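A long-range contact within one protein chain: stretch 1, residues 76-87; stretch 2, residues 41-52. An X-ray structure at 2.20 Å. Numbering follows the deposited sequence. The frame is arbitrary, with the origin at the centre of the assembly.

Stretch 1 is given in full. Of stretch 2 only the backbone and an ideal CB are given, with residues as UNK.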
# COMPACT_ATOMS: atom_id res chain seq x y z
N GLN B 76 -19.56 7.47 -1.25
CA GLN B 76 -18.86 6.23 -1.50
C GLN B 76 -18.60 5.98 -2.98
O GLN B 76 -19.26 6.57 -3.85
CB GLN B 76 -19.65 5.06 -0.90
CG GLN B 76 -19.04 3.71 -1.18
CD GLN B 76 -19.36 2.68 -0.12
OE1 GLN B 76 -18.98 2.84 1.04
NE2 GLN B 76 -20.05 1.61 -0.51
N ILE B 77 -17.63 5.12 -3.27
CA ILE B 77 -17.27 4.77 -4.64
C ILE B 77 -17.89 3.42 -5.02
O ILE B 77 -17.45 2.38 -4.54
CB ILE B 77 -15.73 4.67 -4.82
CG1 ILE B 77 -15.09 6.03 -4.56
CG2 ILE B 77 -15.40 4.21 -6.22
CD1 ILE B 77 -13.58 6.04 -4.74
N LYS B 78 -18.89 3.46 -5.90
CA LYS B 78 -19.58 2.25 -6.34
C LYS B 78 -18.62 1.13 -6.70
O LYS B 78 -17.68 1.33 -7.49
CB LYS B 78 -20.49 2.56 -7.52
CG LYS B 78 -21.62 3.50 -7.18
CD LYS B 78 -22.56 3.67 -8.35
CE LYS B 78 -23.72 4.59 -8.00
NZ LYS B 78 -24.66 4.71 -9.15
N GLU B 79 -18.87 -0.05 -6.13
CA GLU B 79 -18.03 -1.22 -6.35
C GLU B 79 -17.58 -1.44 -7.78
O GLU B 79 -16.44 -1.88 -8.01
CB GLU B 79 -18.75 -2.48 -5.85
CG GLU B 79 -18.50 -2.80 -4.39
CD GLU B 79 -17.04 -3.09 -4.09
OE1 GLU B 79 -16.47 -4.01 -4.73
OE2 GLU B 79 -16.46 -2.42 -3.22
N GLU B 80 -18.44 -1.16 -8.75
CA GLU B 80 -18.04 -1.37 -10.13
C GLU B 80 -16.89 -0.45 -10.54
O GLU B 80 -16.06 -0.82 -11.37
CB GLU B 80 -19.23 -1.18 -11.08
CG GLU B 80 -19.98 0.14 -10.92
CD GLU B 80 -21.22 0.01 -10.05
OE1 GLU B 80 -22.03 0.96 -10.05
OE2 GLU B 80 -21.39 -1.03 -9.36
N ASP B 81 -16.84 0.74 -9.94
CA ASP B 81 -15.80 1.71 -10.26
C ASP B 81 -14.47 1.34 -9.62
O ASP B 81 -13.41 1.74 -10.11
CB ASP B 81 -16.22 3.11 -9.79
CG ASP B 81 -17.28 3.73 -10.69
OD1 ASP B 81 -17.09 3.71 -11.92
OD2 ASP B 81 -18.29 4.24 -10.19
N LEU B 82 -14.55 0.57 -8.54
CA LEU B 82 -13.37 0.11 -7.82
C LEU B 82 -12.74 -1.03 -8.61
O LEU B 82 -11.57 -0.96 -8.98
CB LEU B 82 -13.75 -0.37 -6.41
CG LEU B 82 -14.15 0.67 -5.35
CD1 LEU B 82 -14.65 -0.04 -4.10
CD2 LEU B 82 -12.97 1.55 -5.01
N VAL B 83 -13.52 -2.07 -8.87
CA VAL B 83 -13.03 -3.22 -9.62
C VAL B 83 -12.48 -2.77 -10.97
O VAL B 83 -11.61 -3.43 -11.55
CB VAL B 83 -14.14 -4.27 -9.85
CG1 VAL B 83 -14.85 -4.57 -8.54
CG2 VAL B 83 -15.12 -3.77 -10.87
N ALA B 84 -13.01 -1.65 -11.46
CA ALA B 84 -12.57 -1.10 -12.73
C ALA B 84 -11.12 -0.66 -12.57
O ALA B 84 -10.25 -0.98 -13.39
CB ALA B 84 -13.44 0.09 -13.13
N ILE B 85 -10.87 0.07 -11.49
CA ILE B 85 -9.54 0.57 -11.21
C ILE B 85 -8.56 -0.54 -10.84
O ILE B 85 -7.45 -0.60 -11.40
CB ILE B 85 -9.61 1.63 -10.10
CG1 ILE B 85 -10.43 2.83 -10.62
CG2 ILE B 85 -8.20 2.06 -9.69
CD1 ILE B 85 -11.03 3.72 -9.54
N PHE B 86 -8.95 -1.43 -9.93
CA PHE B 86 -8.07 -2.52 -9.50
C PHE B 86 -7.76 -3.57 -10.56
O PHE B 86 -6.70 -4.19 -10.53
CB PHE B 86 -8.64 -3.21 -8.25
CG PHE B 86 -8.61 -2.35 -7.01
CD1 PHE B 86 -7.40 -1.98 -6.45
CD2 PHE B 86 -9.78 -1.89 -6.43
CE1 PHE B 86 -7.36 -1.16 -5.32
CE2 PHE B 86 -9.76 -1.07 -5.31
CZ PHE B 86 -8.55 -0.70 -4.75
N ALA B 87 -8.68 -3.76 -11.51
CA ALA B 87 -8.49 -4.77 -12.55
C ALA B 87 -7.70 -4.26 -13.76
O ALA B 87 -7.09 -5.05 -14.47
CB ALA B 87 -9.83 -5.33 -13.00
N UNK B 41 -11.34 13.19 -15.12
CA UNK B 41 -12.56 13.28 -15.91
C UNK B 41 -13.72 12.52 -15.26
O UNK B 41 -14.82 13.07 -15.09
CB UNK B 41 -12.31 12.74 -17.32
N UNK B 42 -13.49 11.27 -14.90
CA UNK B 42 -14.51 10.47 -14.23
C UNK B 42 -14.32 10.79 -12.74
O UNK B 42 -13.32 10.41 -12.15
CB UNK B 42 -14.38 8.98 -14.53
N UNK B 43 -15.28 11.50 -12.13
CA UNK B 43 -15.21 11.88 -10.72
C UNK B 43 -14.80 10.81 -9.72
O UNK B 43 -14.02 11.08 -8.81
CB UNK B 43 -16.58 12.41 -10.30
N UNK B 44 -15.32 9.58 -9.86
CA UNK B 44 -14.93 8.53 -8.91
C UNK B 44 -13.42 8.23 -8.91
O UNK B 44 -12.88 7.73 -7.91
CB UNK B 44 -15.70 7.25 -9.23
N UNK B 45 -12.75 8.53 -10.02
CA UNK B 45 -11.32 8.30 -10.13
C UNK B 45 -10.58 9.38 -9.37
O UNK B 45 -9.53 9.14 -8.79
CB UNK B 45 -10.88 8.27 -11.59
N UNK B 46 -11.14 10.59 -9.39
CA UNK B 46 -10.54 11.69 -8.65
C UNK B 46 -10.71 11.40 -7.17
O UNK B 46 -9.79 11.57 -6.37
CB UNK B 46 -11.17 13.03 -9.03
N UNK B 47 -11.91 10.97 -6.79
CA UNK B 47 -12.19 10.65 -5.39
C UNK B 47 -11.18 9.60 -4.91
O UNK B 47 -10.68 9.69 -3.78
CB UNK B 47 -13.62 10.15 -5.22
N UNK B 48 -10.90 8.63 -5.78
CA UNK B 48 -9.94 7.57 -5.48
C UNK B 48 -8.57 8.21 -5.28
O UNK B 48 -7.91 7.97 -4.27
CB UNK B 48 -9.90 6.52 -6.59
N UNK B 49 -8.14 9.03 -6.24
CA UNK B 49 -6.85 9.71 -6.14
C UNK B 49 -6.74 10.46 -4.80
O UNK B 49 -5.67 10.54 -4.19
CB UNK B 49 -6.67 10.68 -7.31
N UNK B 50 -7.87 11.00 -4.37
CA UNK B 50 -7.96 11.77 -3.14
C UNK B 50 -7.67 10.91 -1.92
O UNK B 50 -6.82 11.24 -1.10
CB UNK B 50 -9.35 12.41 -3.01
N UNK B 51 -8.39 9.79 -1.81
CA UNK B 51 -8.20 8.88 -0.69
C UNK B 51 -6.77 8.34 -0.69
O UNK B 51 -6.18 8.12 0.37
CB UNK B 51 -9.21 7.73 -0.75
N UNK B 52 -6.21 8.15 -1.88
CA UNK B 52 -4.86 7.64 -2.00
C UNK B 52 -3.87 8.67 -1.48
O UNK B 52 -2.97 8.34 -0.71
CB UNK B 52 -4.55 7.27 -3.45

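Position 41 lies in the loop before the helix, with nothing of stretch 1 near its ideal CB, so this contact leaves its identity open; it is Tyr 41.

Position 42 directly precedes the helix, and its CA-to-CB bond points toward stretch 1, yet no atom there lies within 5.5 Å of the ideal CB. The carboxylate of Asp 81 waits farther off, inviting a long side chain that ends in a donor: lysine, arginine or tyrosine. The residue is Tyr 42, chi1 t, whose OH donates a hydrogen bond to Asp 81 OD1 at 2.6 Å, although the position of that oxygen is less sure.

Position 43 opens the helix out of reach of stretch 1. Its phi of -45° and its place in the first turn, where a backbone NH is not needed for the helical ladder, allow proline, and Pro 43 is found.

Position 44 faces stretch 1, its ideal CB 4.1 Å from Asp 81 OD2 and 4.3 Å from Ile 77 CG2. A compact residue such as alanine, valine or proline would suit, and phi of -60° in the first turn admits the last. Pro 44 places its CB 4.4 Å from Ile 77 CG2.

The CA-to-CB bond of position 45 points sideways, and its ideal CB lies 5.0 Å from Ile 85 CD1, with the carbonyl of Asp 81 farther away; a small apolar or a short polar residue could fit. Asn 45 is deposited. A water lies 2.7 Å from Asn 45 OD1 and 3.0 Å from Asp 81 O, placed to bridge the two stretches.

Position 46 is out of reach of stretch 1, which sets no demand on it; it is Gly 46.

Position 47 directs its CB toward Ile 77 CD1, 4.1 Å away, favouring leucine, isoleucine or methionine. Leu 47, chi1 t, brings CD2 to 3.8 Å from Ile 77 CG1.

Position 48 points toward stretch 1, its ideal CB 4.1 Å from Ile 77 CD1 and 4.2 Å from Ile 85 CD1, with Leu 82 and Phe 86 beyond, a setting for a large apolar or aromatic side chain. Phe 48, chi1 t, reaches among them: Ile 85 CG2 lies over its face, 4.2 Å from the ring centroid, while its edge approaches the face of Phe 86 in an offset edge-to-face pair, centroids 5.8 Å apart and planes at 75°.

Positions 49 and 50 lie out of reach, and stretch 1 does not constrain them; they are Phe 49 and Glu 50.

Position 51 points toward stretch 1 from farther off, so a longer side chain, such as isoleucine, leucine, methionine or an aromatic, could reach it. Ile 51 does so, its CD1 4.3 Å from Ile 77 CD1.

Position 52 is out of reach, so stretch 1 does not constrain it; it is Ala 52.

Stretch 2 (41-52) YYPPNGLFFEIA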
# COMPACT_ATOMS: atom_id res chain seq x y z
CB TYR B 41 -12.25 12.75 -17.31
CG TYR B 41 -13.43 12.41 -18.19
CD1 TYR B 41 -14.43 13.34 -18.47
CD2 TYR B 41 -13.52 11.15 -18.77
CE1 TYR B 41 -15.51 13.00 -19.31
CE2 TYR B 41 -14.57 10.81 -19.61
CZ TYR B 41 -15.56 11.74 -19.86
OH TYR B 41 -16.61 11.36 -20.66
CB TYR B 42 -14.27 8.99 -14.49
CG TYR B 42 -15.39 8.11 -14.00
CD1 TYR B 42 -16.70 8.38 -14.37
CD2 TYR B 42 -15.14 7.02 -13.18
CE1 TYR B 42 -17.74 7.57 -13.94
CE2 TYR B 42 -16.17 6.21 -12.74
CZ TYR B 42 -17.47 6.49 -13.13
OH TYR B 42 -18.51 5.68 -12.74
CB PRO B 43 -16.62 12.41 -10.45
CG PRO B 43 -17.02 12.97 -11.77
CD PRO B 43 -16.57 11.89 -12.71
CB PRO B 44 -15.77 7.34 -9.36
CG PRO B 44 -17.03 8.01 -9.85
CD PRO B 44 -16.47 9.15 -10.67
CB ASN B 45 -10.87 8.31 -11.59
CG ASN B 45 -11.36 7.09 -12.37
OD1 ASN B 45 -11.76 6.08 -11.79
ND2 ASN B 45 -11.31 7.18 -13.69
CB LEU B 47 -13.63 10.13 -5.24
CG LEU B 47 -14.16 9.75 -3.85
CD1 LEU B 47 -13.63 10.73 -2.80
CD2 LEU B 47 -15.69 9.76 -3.86
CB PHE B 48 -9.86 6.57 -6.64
CG PHE B 48 -9.01 5.37 -6.35
CD1 PHE B 48 -9.57 4.24 -5.78
CD2 PHE B 48 -7.65 5.36 -6.66
CE1 PHE B 48 -8.79 3.11 -5.53
CE2 PHE B 48 -6.87 4.23 -6.42
CZ PHE B 48 -7.44 3.10 -5.85
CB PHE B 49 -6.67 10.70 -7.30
CG PHE B 49 -5.26 11.21 -7.46
CD1 PHE B 49 -4.20 10.32 -7.63
CD2 PHE B 49 -4.99 12.58 -7.40
CE1 PHE B 49 -2.90 10.78 -7.73
CE2 PHE B 49 -3.67 13.05 -7.50
CZ PHE B 49 -2.63 12.15 -7.66
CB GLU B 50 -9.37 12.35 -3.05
CG GLU B 50 -9.57 13.56 -2.16
CD GLU B 50 -11.04 13.97 -2.13
OE1 GLU B 50 -11.81 13.31 -1.41
OE2 GLU B 50 -11.42 14.91 -2.85
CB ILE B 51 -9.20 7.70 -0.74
CG1 ILE B 51 -10.63 8.21 -0.58
CG2 ILE B 51 -8.88 6.71 0.37
CD1 ILE B 51 -11.71 7.21 -1.01
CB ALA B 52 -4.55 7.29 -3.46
O HOH W 1 -13.77 4.21 -11.71
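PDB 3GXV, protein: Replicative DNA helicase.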